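Local coordinates for fimbrial structural subunit (Actinomyces naeslundii, PDB 3QDH), which builds the shaft of the type 2 fimbriae, through which the bacterium probably adheres to streptococci and host cells in oral biofilm, at residues T67-D70 with P71-K75; V76-G80 with Q81-V85; P204-N208 with G209-L213. All coordinates share one frame; numbering follows the deposited sequence.

How the contacts relate
Contacts 1 and 2 follow each other along strand 74-79 and touch where Y74 CB packs on V85 CG1, their centres about 17 Å apart. Both lie at the surface of the N2-type adhesin domain, but contact 1 is a zinc-binding loop governed by carboxylates, whereas contact 2 is a β-hairpin held by backbone pairing, with three valines and T78 on one face and polar or charged residues on the other. Contact 3 belongs to the SpaA-like domain, its centre about 36 Å from that of contact 1 and about 29 Å from that of contact 2. It is partly buried and turns the chain within a loop, combining two backbone bonds with apolar contacts.

Contact 1 of 3, residues T67-D70 with P71-K75. With ZN (zinc ion), chain B.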
ATOM      1  N   THR A  67      -4.237  -4.851  24.994  1.00 19.31           N
ATOM      2  CA  THR A  67      -3.568  -6.104  25.336  1.00 19.94           C
ATOM      3  C   THR A  67      -2.236  -6.152  24.600  1.00 19.13           C
ATOM      4  O   THR A  67      -2.077  -5.501  23.564  1.00 19.18           O
ATOM      5  CB  THR A  67      -4.456  -7.317  24.909  1.00 19.72           C
ATOM      6  OG1 THR A  67      -5.406  -7.585  25.939  1.00 21.10           O
ATOM      7  CG2 THR A  67      -3.649  -8.580  24.645  1.00 21.55           C
ATOM      8  N   THR A  68      -1.273  -6.898  25.139  1.00 18.81           N
ATOM      9  CA  THR A  68      -0.095  -7.266  24.377  1.00 18.46           C
ATOM     10  C   THR A  68      -0.149  -8.775  24.115  1.00 18.06           C
ATOM     11  O   THR A  68      -0.097  -9.582  25.050  1.00 16.96           O
ATOM     12  CB  THR A  68       1.234  -6.854  25.070  1.00 19.55           C
ATOM     13  OG1 THR A  68       1.224  -5.442  25.295  1.00 20.11           O
ATOM     14  CG2 THR A  68       2.421  -7.188  24.182  1.00 19.38           C
ATOM     15  N   LEU A  69      -0.307  -9.132  22.835  1.00 16.90           N
ATOM     16  CA  LEU A  69      -0.335 -10.531  22.402  1.00 16.33           C
ATOM     17  C   LEU A  69       1.052 -11.154  22.463  1.00 16.32           C
ATOM     18  O   LEU A  69       2.059 -10.447  22.428  1.00 16.40           O
ATOM     19  CB  LEU A  69      -0.851 -10.622  20.961  1.00 16.03           C
ATOM     20  CG  LEU A  69      -2.261 -10.127  20.644  1.00 15.13           C
ATOM     21  CD1 LEU A  69      -2.460 -10.128  19.126  1.00 14.38           C
ATOM     22  CD2 LEU A  69      -3.337 -10.980  21.335  1.00 13.29           C
ATOM     23  N   ASP A  70       1.104 -12.480  22.543  1.00 15.99           N
ATOM     24  CA  ASP A  70       2.352 -13.202  22.411  1.00 16.14           C
ATOM     25  C   ASP A  70       2.327 -13.918  21.045  1.00 16.87           C
ATOM     26  O   ASP A  70       1.247 -14.083  20.452  1.00 16.15           O
ATOM     27  CB  ASP A  70       2.525 -14.195  23.579  1.00 16.40           C
ATOM     28  CG  ASP A  70       1.471 -15.288  23.582  1.00 15.41           C
ATOM     29  OD1 ASP A  70       1.435 -16.091  22.627  1.00 16.30           O
ATOM     30  OD2 ASP A  70       0.682 -15.346  24.542  1.00 16.19           O
ATOM     31  N   PRO A  71       3.504 -14.346  20.550  1.00 17.27           N
ATOM     32  CA  PRO A  71       3.621 -14.932  19.209  1.00 17.55           C
ATOM     33  C   PRO A  71       2.807 -16.214  18.992  1.00 17.72           C
ATOM     34  O   PRO A  71       2.550 -16.584  17.830  1.00 18.40           O
ATOM     35  CB  PRO A  71       5.123 -15.225  19.085  1.00 17.86           C
ATOM     36  CG  PRO A  71       5.769 -14.298  20.040  1.00 17.95           C
ATOM     37  CD  PRO A  71       4.827 -14.213  21.192  1.00 17.52           C
ATOM     38  N   THR A  72       2.391 -16.875  20.075  1.00 16.99           N
ATOM     39  CA  THR A  72       1.573 -18.096  19.963  1.00 16.42           C
ATOM     40  C   THR A  72       0.057 -17.839  19.984  1.00 15.58           C
ATOM     41  O   THR A  72      -0.732 -18.792  20.065  1.00 15.53           O
ATOM     42  CB  THR A  72       1.955 -19.180  21.021  1.00 16.59           C
ATOM     43  OG1 THR A  72       1.701 -18.693  22.343  1.00 17.20           O
ATOM     44  CG2 THR A  72       3.420 -19.539  20.904  1.00 18.03           C
ATOM     45  N   ASP A  73      -0.338 -16.562  19.910  1.00 14.31           N
ATOM     46  CA  ASP A  73      -1.756 -16.166  19.928  1.00 14.13           C
ATOM     47  C   ASP A  73      -2.450 -16.260  18.561  1.00 13.51           C
ATOM     48  O   ASP A  73      -3.677 -16.269  18.485  1.00 13.56           O
ATOM     49  CB  ASP A  73      -1.929 -14.765  20.541  1.00 13.70           C
ATOM     50  CG  ASP A  73      -1.779 -14.780  22.065  1.00 14.29           C
ATOM     51  OD1 ASP A  73      -1.993 -15.866  22.644  1.00 13.45           O
ATOM     52  OD2 ASP A  73      -1.435 -13.740  22.677  1.00 13.88           O
ATOM     53  N   TYR A  74      -1.661 -16.359  17.501  1.00 13.55           N
ATOM     54  CA  TYR A  74      -2.205 -16.365  16.145  1.00 13.69           C
ATOM     55  C   TYR A  74      -1.191 -16.963  15.186  1.00 14.36           C
ATOM     56  O   TYR A  74      -0.011 -17.119  15.518  1.00 13.51           O
ATOM     57  CB  TYR A  74      -2.542 -14.924  15.708  1.00 13.42           C
ATOM     58  CG  TYR A  74      -1.348 -14.021  15.838  1.00 13.78           C
ATOM     59  CD1 TYR A  74      -0.452 -13.868  14.780  1.00 14.12           C
ATOM     60  CD2 TYR A  74      -1.081 -13.357  17.041  1.00 15.52           C
ATOM     61  CE1 TYR A  74       0.676 -13.058  14.912  1.00 16.86           C
ATOM     62  CE2 TYR A  74       0.041 -12.549  17.183  1.00 16.55           C
ATOM     63  CZ  TYR A  74       0.909 -12.404  16.117  1.00 17.42           C
ATOM     64  OH  TYR A  74       2.020 -11.611  16.248  1.00 19.06           O
ATOM     65  N   LYS A  75      -1.654 -17.272  13.979  1.00 15.00           N
ATOM     66  CA  LYS A  75      -0.777 -17.705  12.904  1.00 16.11           C
ATOM     67  C   LYS A  75      -1.110 -16.892  11.656  1.00 16.41           C
ATOM     68  O   LYS A  75      -2.272 -16.779  11.285  1.00 16.08           O
ATOM     69  CB  LYS A  75      -0.972 -19.191  12.610  1.00 16.27           C
ATOM     70  CG  LYS A  75      -0.257 -20.131  13.574  1.00 20.30           C
ATOM     71  CD  LYS A  75      -0.604 -21.585  13.266  1.00 23.25           C
ATOM     72  CE  LYS A  75       0.157 -22.546  14.161  1.00 26.29           C
ATOM     73  NZ  LYS A  75      -0.494 -23.899  14.166  1.00 29.27           N
TER
HETATM   74 ZN    ZN B   1      -0.949 -16.514  24.263  1.00 15.36          ZN
HETATM   75  O   HOH W   1       2.845 -11.021  19.181  1.00 39.33           O
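Two aspartates three residues apart, D70 and D73, bind the same zinc ion with one oxygen each and use the other oxygen to fasten the loop. D70 OD2 and D73 OD1 both lie 2.0 Å from the metal; the two side chains cross at about a right angle, with their carboxylate planes 45° apart. At the start of the turn D70 N donates to D73 OD2 at 2.8 Å in a nearly straight bond (168°) that arrives from above the carboxylate plane. In return D73 N donates to D70 O at 3.0 Å. The CG of D70 sits between its own N and carbonyl carbon (chi1 64°), which brings the carboxylate round to T72; T72 OG1 donates to D70 OD1 at 2.6 Å from above its plane, T72 N adds a weak bond, and the same hydroxyl is hydrogen-bonded to E90 OE1. L69 CD1 approaches Y74 CE2 obliquely at 4.0 Å, and a water joins Y74 OH to L69 O, the latter weakly. E90 of helix 89-96 completes the protein ligands, and R94 of that helix forms a salt bridge with D73 OD2 and a hydrogen bond with D70 OD2. The cation and this arginine probably offset the charge of three gathered carboxylates, and the zinc ties the loop ahead of strand 74-79 to the helix, with backbone N-H groups and T72 fixing the rotation of its ligands.

Contact 2 of 3, residues V76-G80 with Q81-V85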
ATOM      1  N   VAL A  76      -0.082 -16.335  11.030  1.00 16.80           N
ATOM      2  CA  VAL A  76      -0.226 -15.643   9.745  1.00 17.52           C
ATOM      3  C   VAL A  76       0.228 -16.585   8.623  1.00 17.88           C
ATOM      4  O   VAL A  76       1.283 -17.215   8.723  1.00 17.46           O
ATOM      5  CB  VAL A  76       0.585 -14.344   9.717  1.00 17.35           C
ATOM      6  CG1 VAL A  76       0.369 -13.592   8.381  1.00 17.80           C
ATOM      7  CG2 VAL A  76       0.223 -13.447  10.911  1.00 17.86           C
ATOM      8  N   ASP A  77      -0.587 -16.700   7.578  1.00 18.58           N
ATOM      9  CA  ASP A  77      -0.307 -17.597   6.462  1.00 19.64           C
ATOM     10  C   ASP A  77      -0.709 -16.914   5.165  1.00 19.92           C
ATOM     11  O   ASP A  77      -1.627 -16.093   5.147  1.00 18.67           O
ATOM     12  CB  ASP A  77      -1.091 -18.909   6.619  1.00 19.87           C
ATOM     13  CG  ASP A  77      -0.589 -20.018   5.698  1.00 23.58           C
ATOM     14  OD1 ASP A  77       0.629 -20.081   5.427  1.00 26.57           O
ATOM     15  OD2 ASP A  77      -1.415 -20.838   5.247  1.00 28.38           O
ATOM     16  N   THR A  78      -0.004 -17.241   4.083  1.00 20.47           N
ATOM     17  CA  THR A  78      -0.411 -16.818   2.748  1.00 21.02           C
ATOM     18  C   THR A  78      -0.637 -18.051   1.872  1.00 21.81           C
ATOM     19  O   THR A  78       0.231 -18.921   1.793  1.00 21.74           O
ATOM     20  CB  THR A  78       0.645 -15.888   2.097  1.00 21.17           C
ATOM     21  OG1 THR A  78       0.814 -14.704   2.890  1.00 20.12           O
ATOM     22  CG2 THR A  78       0.216 -15.490   0.672  1.00 21.46           C
ATOM     23  N   LYS A  79      -1.815 -18.132   1.250  1.00 22.33           N
ATOM     24  CA  LYS A  79      -2.093 -19.116   0.201  1.00 23.32           C
ATOM     25  C   LYS A  79      -2.475 -18.352  -1.071  1.00 23.06           C
ATOM     26  O   LYS A  79      -3.543 -17.743  -1.138  1.00 22.75           O
ATOM     27  CB  LYS A  79      -3.217 -20.064   0.621  1.00 23.69           C
ATOM     28  CG  LYS A  79      -2.842 -21.003   1.769  1.00 26.00           C
ATOM     29  CD  LYS A  79      -4.008 -21.894   2.174  1.00 30.38           C
ATOM     30  CE  LYS A  79      -3.621 -22.811   3.327  1.00 32.18           C
ATOM     31  NZ  LYS A  79      -4.481 -24.027   3.339  1.00 34.81           N
ATOM     32  N   GLY A  80      -1.593 -18.364  -2.069  1.00 22.81           N
ATOM     33  CA  GLY A  80      -1.807 -17.560  -3.279  1.00 22.30           C
ATOM     34  C   GLY A  80      -1.774 -16.079  -2.936  1.00 21.46           C
ATOM     35  O   GLY A  80      -0.792 -15.584  -2.376  1.00 21.53           O
ATOM     36  N   GLN A  81      -2.856 -15.372  -3.249  1.00 20.57           N
ATOM     37  CA  GLN A  81      -2.974 -13.959  -2.877  1.00 19.94           C
ATOM     38  C   GLN A  81      -3.712 -13.769  -1.543  1.00 19.58           C
ATOM     39  O   GLN A  81      -3.848 -12.640  -1.056  1.00 19.26           O
ATOM     40  CB  GLN A  81      -3.670 -13.154  -3.988  1.00 20.15           C
ATOM     41  CG  GLN A  81      -2.807 -12.925  -5.241  1.00 20.10           C
ATOM     42  CD  GLN A  81      -1.607 -12.042  -4.975  1.00 20.50           C
ATOM     43  OE1 GLN A  81      -0.481 -12.528  -4.922  1.00 22.88           O
ATOM     44  NE2 GLN A  81      -1.840 -10.743  -4.788  1.00 20.76           N
ATOM     45  N   THR A  82      -4.164 -14.871  -0.948  1.00 18.81           N
ATOM     46  CA  THR A  82      -5.022 -14.790   0.242  1.00 18.69           C
ATOM     47  C   THR A  82      -4.208 -14.902   1.543  1.00 18.27           C
ATOM     48  O   THR A  82      -3.578 -15.927   1.813  1.00 17.93           O
ATOM     49  CB  THR A  82      -6.160 -15.838   0.191  1.00 18.99           C
ATOM     50  OG1 THR A  82      -6.858 -15.724  -1.055  1.00 19.70           O
ATOM     51  CG2 THR A  82      -7.148 -15.634   1.342  1.00 19.51           C
ATOM     52  N   VAL A  83      -4.214 -13.826   2.326  1.00 16.97           N
ATOM     53  CA  VAL A  83      -3.536 -13.801   3.623  1.00 16.40           C
ATOM     54  C   VAL A  83      -4.558 -14.045   4.733  1.00 15.93           C
ATOM     55  O   VAL A  83      -5.657 -13.507   4.690  1.00 15.52           O
ATOM     56  CB  VAL A  83      -2.803 -12.458   3.840  1.00 16.40           C
ATOM     57  CG1 VAL A  83      -2.007 -12.473   5.143  1.00 16.32           C
ATOM     58  CG2 VAL A  83      -1.885 -12.170   2.653  1.00 16.63           C
ATOM     59  N   THR A  84      -4.200 -14.879   5.710  1.00 15.46           N
ATOM     60  CA  THR A  84      -5.060 -15.119   6.859  1.00 14.96           C
ATOM     61  C   THR A  84      -4.297 -14.897   8.167  1.00 14.49           C
ATOM     62  O   THR A  84      -3.095 -15.197   8.259  1.00 14.35           O
ATOM     63  CB  THR A  84      -5.691 -16.542   6.868  1.00 15.29           C
ATOM     64  OG1 THR A  84      -4.666 -17.538   6.821  1.00 16.03           O
ATOM     65  CG2 THR A  84      -6.669 -16.749   5.700  1.00 15.69           C
ATOM     66  N   VAL A  85      -5.004 -14.335   9.145  1.00 13.78           N
ATOM     67  CA  VAL A  85      -4.515 -14.200  10.514  1.00 13.20           C
ATOM     68  C   VAL A  85      -5.515 -14.995  11.335  1.00 13.09           C
ATOM     69  O   VAL A  85      -6.673 -14.595  11.496  1.00 12.75           O
ATOM     70  CB  VAL A  85      -4.503 -12.730  10.989  1.00 13.38           C
ATOM     71  CG1 VAL A  85      -4.042 -12.647  12.480  1.00 12.64           C
ATOM     72  CG2 VAL A  85      -3.631 -11.884  10.074  1.00 12.68           C
TER
HETATM   73  O   HOH W   2      -3.993 -17.817   3.963  1.00 30.62           O
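V76 and V83 meet diagonally across two antiparallel strands, CG1 against CG1 at 4.2 Å, with their side chains obliquely set. Both CG1 branches lie opposite their own backbone N (chi1 -177° in V76), which leaves the other branch of each for a different neighbour: V76 CG2 approaches V85 CG2 at 4.2 Å, and V83 CG2 lies beside T78 OG1. That hydroxyl is bonded to V57 O. On the same face, V83 and V85 continue inward onto strands 57-64 and 102-111, F107 among their partners. Strands 74-79 and 82-87 form a β-hairpin closed by a type II' turn from K79 to T82, with G80 at the first corner, where its positive phi suits glycine. D77 and T84 form a hydrogen-bonded pair, D77 N to T84 O at 3.0 Å and T84 N to D77 O at 2.9 Å; K79 and T82 form the next such pair beside the turn. The face carrying D77, K79, T82 and T84 is polar. There T84 OG1, placed between its backbone N and carbonyl carbon (chi1 57°), stands 3.8 Å from D77 CB and lies 2.9 Å from a water that donates to T82 O and, weakly, to D77 O. At the second corner, Q81 bends at chi2, and its NE2 bonds L50 O and L54 O, while strand 39-49 pairs with strand 82-87 along the edge not used by strand 74-79.

Contact 3 of 3, residues P204-N208 with G209-L213; sequences PIAIN and GETTL
I207 meets the chain that returns from the turn in two ways, by its backbone to E210 and by its side chain to L213. Its N donates to E210 O at 2.7 Å and its O accepts from E210 N at 3.0 Å, closing a type I' turn around N208 and G209. Two positive phi values carry the turn, and G209, with phi 87°, has no side chain to strike N208 O; its N donates to a water that also reaches A206 O weakly. Across the loop, T211 turns its methyl to the incoming arm: with CG2 anti to the carbonyl carbon, it touches A206 CB at 3.9 Å, while T211 CB meets P204 CB at 4.0 Å. L213 CD2 reaches I207 CB at 3.8 Å, the two side chains crossing at about a right angle, and both also pack on V223 of strand 220-230. The loop thus leads into strand 213-214 of the SpaA-like domain with two direct hydrogen bonds between its arms, both of the backbone at the turn, and apolar carbons joining the arms behind it, while I205 and L213 tie it by backbone bonds to strand 182-188.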
ATOM      1  N   PRO A 204      15.350  11.731  -2.854  1.00 45.71           N
ATOM      2  CA  PRO A 204      14.958  11.029  -4.079  1.00 44.79           C
ATOM      3  C   PRO A 204      14.094   9.791  -3.817  1.00 43.92           C
ATOM      4  O   PRO A 204      14.281   9.099  -2.812  1.00 44.03           O
ATOM      5  CB  PRO A 204      16.300  10.615  -4.683  1.00 44.74           C
ATOM      6  CG  PRO A 204      17.240  11.669  -4.230  1.00 45.23           C
ATOM      7  CD  PRO A 204      16.794  12.044  -2.846  1.00 45.61           C
ATOM      8  N   ILE A 205      13.163   9.525  -4.727  1.00 42.70           N
ATOM      9  CA  ILE A 205      12.234   8.404  -4.603  1.00 41.41           C
ATOM     10  C   ILE A 205      12.833   7.123  -5.180  1.00 40.95           C
ATOM     11  O   ILE A 205      13.313   7.106  -6.318  1.00 40.84           O
ATOM     12  CB  ILE A 205      10.878   8.731  -5.286  1.00 41.28           C
ATOM     13  CG1 ILE A 205      10.196   9.902  -4.573  1.00 40.55           C
ATOM     14  CG2 ILE A 205       9.956   7.510  -5.306  1.00 41.03           C
ATOM     15  CD1 ILE A 205       9.185  10.641  -5.414  1.00 39.17           C
ATOM     16  N   ALA A 206      12.802   6.051  -4.392  1.00 40.26           N
ATOM     17  CA  ALA A 206      13.285   4.751  -4.845  1.00 39.61           C
ATOM     18  C   ALA A 206      12.299   4.089  -5.804  1.00 39.18           C
ATOM     19  O   ALA A 206      11.124   3.888  -5.472  1.00 39.03           O
ATOM     20  CB  ALA A 206      13.583   3.843  -3.659  1.00 39.75           C
ATOM     21  N   ILE A 207      12.786   3.775  -7.002  1.00 38.70           N
ATOM     22  CA  ILE A 207      12.028   3.039  -8.007  1.00 38.18           C
ATOM     23  C   ILE A 207      12.612   1.635  -8.068  1.00 38.46           C
ATOM     24  O   ILE A 207      13.750   1.450  -8.502  1.00 38.17           O
ATOM     25  CB  ILE A 207      12.101   3.732  -9.401  1.00 38.03           C
ATOM     26  CG1 ILE A 207      11.542   5.168  -9.347  1.00 37.61           C
ATOM     27  CG2 ILE A 207      11.413   2.897 -10.479  1.00 37.58           C
ATOM     28  CD1 ILE A 207      10.136   5.310  -8.744  1.00 35.99           C
ATOM     29  N   ASN A 208      11.833   0.652  -7.617  1.00 38.60           N
ATOM     30  CA  ASN A 208      12.328  -0.714  -7.421  1.00 38.89           C
ATOM     31  C   ASN A 208      13.682  -0.752  -6.684  1.00 39.01           C
ATOM     32  O   ASN A 208      14.595  -1.489  -7.068  1.00 38.87           O
ATOM     33  CB  ASN A 208      12.384  -1.484  -8.753  1.00 38.90           C
ATOM     34  CG  ASN A 208      11.023  -2.029  -9.184  1.00 39.39           C
ATOM     35  OD1 ASN A 208      10.662  -1.962 -10.361  1.00 39.61           O
ATOM     36  ND2 ASN A 208      10.271  -2.585  -8.234  1.00 38.74           N
ATOM     37  N   GLY A 209      13.797   0.066  -5.636  1.00 39.28           N
ATOM     38  CA  GLY A 209      14.981   0.092  -4.773  1.00 39.56           C
ATOM     39  C   GLY A 209      16.106   1.002  -5.236  1.00 39.69           C
ATOM     40  O   GLY A 209      17.068   1.227  -4.504  1.00 39.77           O
ATOM     41  N   GLU A 210      15.983   1.533  -6.450  1.00 39.78           N
ATOM     42  CA  GLU A 210      17.004   2.403  -7.018  1.00 39.92           C
ATOM     43  C   GLU A 210      16.522   3.854  -7.061  1.00 39.60           C
ATOM     44  O   GLU A 210      15.426   4.137  -7.559  1.00 39.44           O
ATOM     45  CB  GLU A 210      17.400   1.919  -8.419  1.00 40.17           C
ATOM     46  CG  GLU A 210      17.799   0.432  -8.502  1.00 41.69           C
ATOM     47  CD  GLU A 210      19.078   0.090  -7.734  1.00 43.59           C
ATOM     48  OE1 GLU A 210      20.003   0.934  -7.680  1.00 44.69           O
ATOM     49  OE2 GLU A 210      19.160  -1.037  -7.191  1.00 44.34           O
ATOM     50  N   THR A 211      17.341   4.761  -6.530  1.00 39.40           N
ATOM     51  CA  THR A 211      17.002   6.191  -6.461  1.00 39.19           C
ATOM     52  C   THR A 211      17.600   7.009  -7.607  1.00 39.09           C
ATOM     53  O   THR A 211      17.343   8.211  -7.721  1.00 38.88           O
ATOM     54  CB  THR A 211      17.430   6.828  -5.115  1.00 39.44           C
ATOM     55  OG1 THR A 211      18.846   6.685  -4.937  1.00 39.80           O
ATOM     56  CG2 THR A 211      16.699   6.184  -3.938  1.00 39.31           C
ATOM     57  N   THR A 212      18.406   6.359  -8.444  1.00 38.82           N
ATOM     58  CA  THR A 212      18.948   6.991  -9.645  1.00 38.59           C
ATOM     59  C   THR A 212      18.440   6.239 -10.864  1.00 38.37           C
ATOM     60  O   THR A 212      18.545   5.016 -10.935  1.00 38.46           O
ATOM     61  CB  THR A 212      20.493   7.025  -9.641  1.00 38.55           C
ATOM     62  OG1 THR A 212      20.950   7.688  -8.459  1.00 38.69           O
ATOM     63  CG2 THR A 212      21.023   7.776 -10.857  1.00 38.57           C
ATOM     64  N   LEU A 213      17.881   6.984 -11.811  1.00 38.08           N
ATOM     65  CA  LEU A 213      17.320   6.404 -13.021  1.00 37.95           C
ATOM     66  C   LEU A 213      18.214   6.716 -14.211  1.00 37.90           C
ATOM     67  O   LEU A 213      18.650   7.855 -14.384  1.00 37.85           O
ATOM     68  CB  LEU A 213      15.903   6.933 -13.258  1.00 38.04           C
ATOM     69  CG  LEU A 213      14.921   6.810 -12.083  1.00 38.19           C
ATOM     70  CD1 LEU A 213      13.647   7.594 -12.354  1.00 38.58           C
ATOM     71  CD2 LEU A 213      14.610   5.351 -11.762  1.00 38.45           C
TER
HETATM   72  O   HOH W   3      11.294   0.902  -4.261  1.00 33.17           O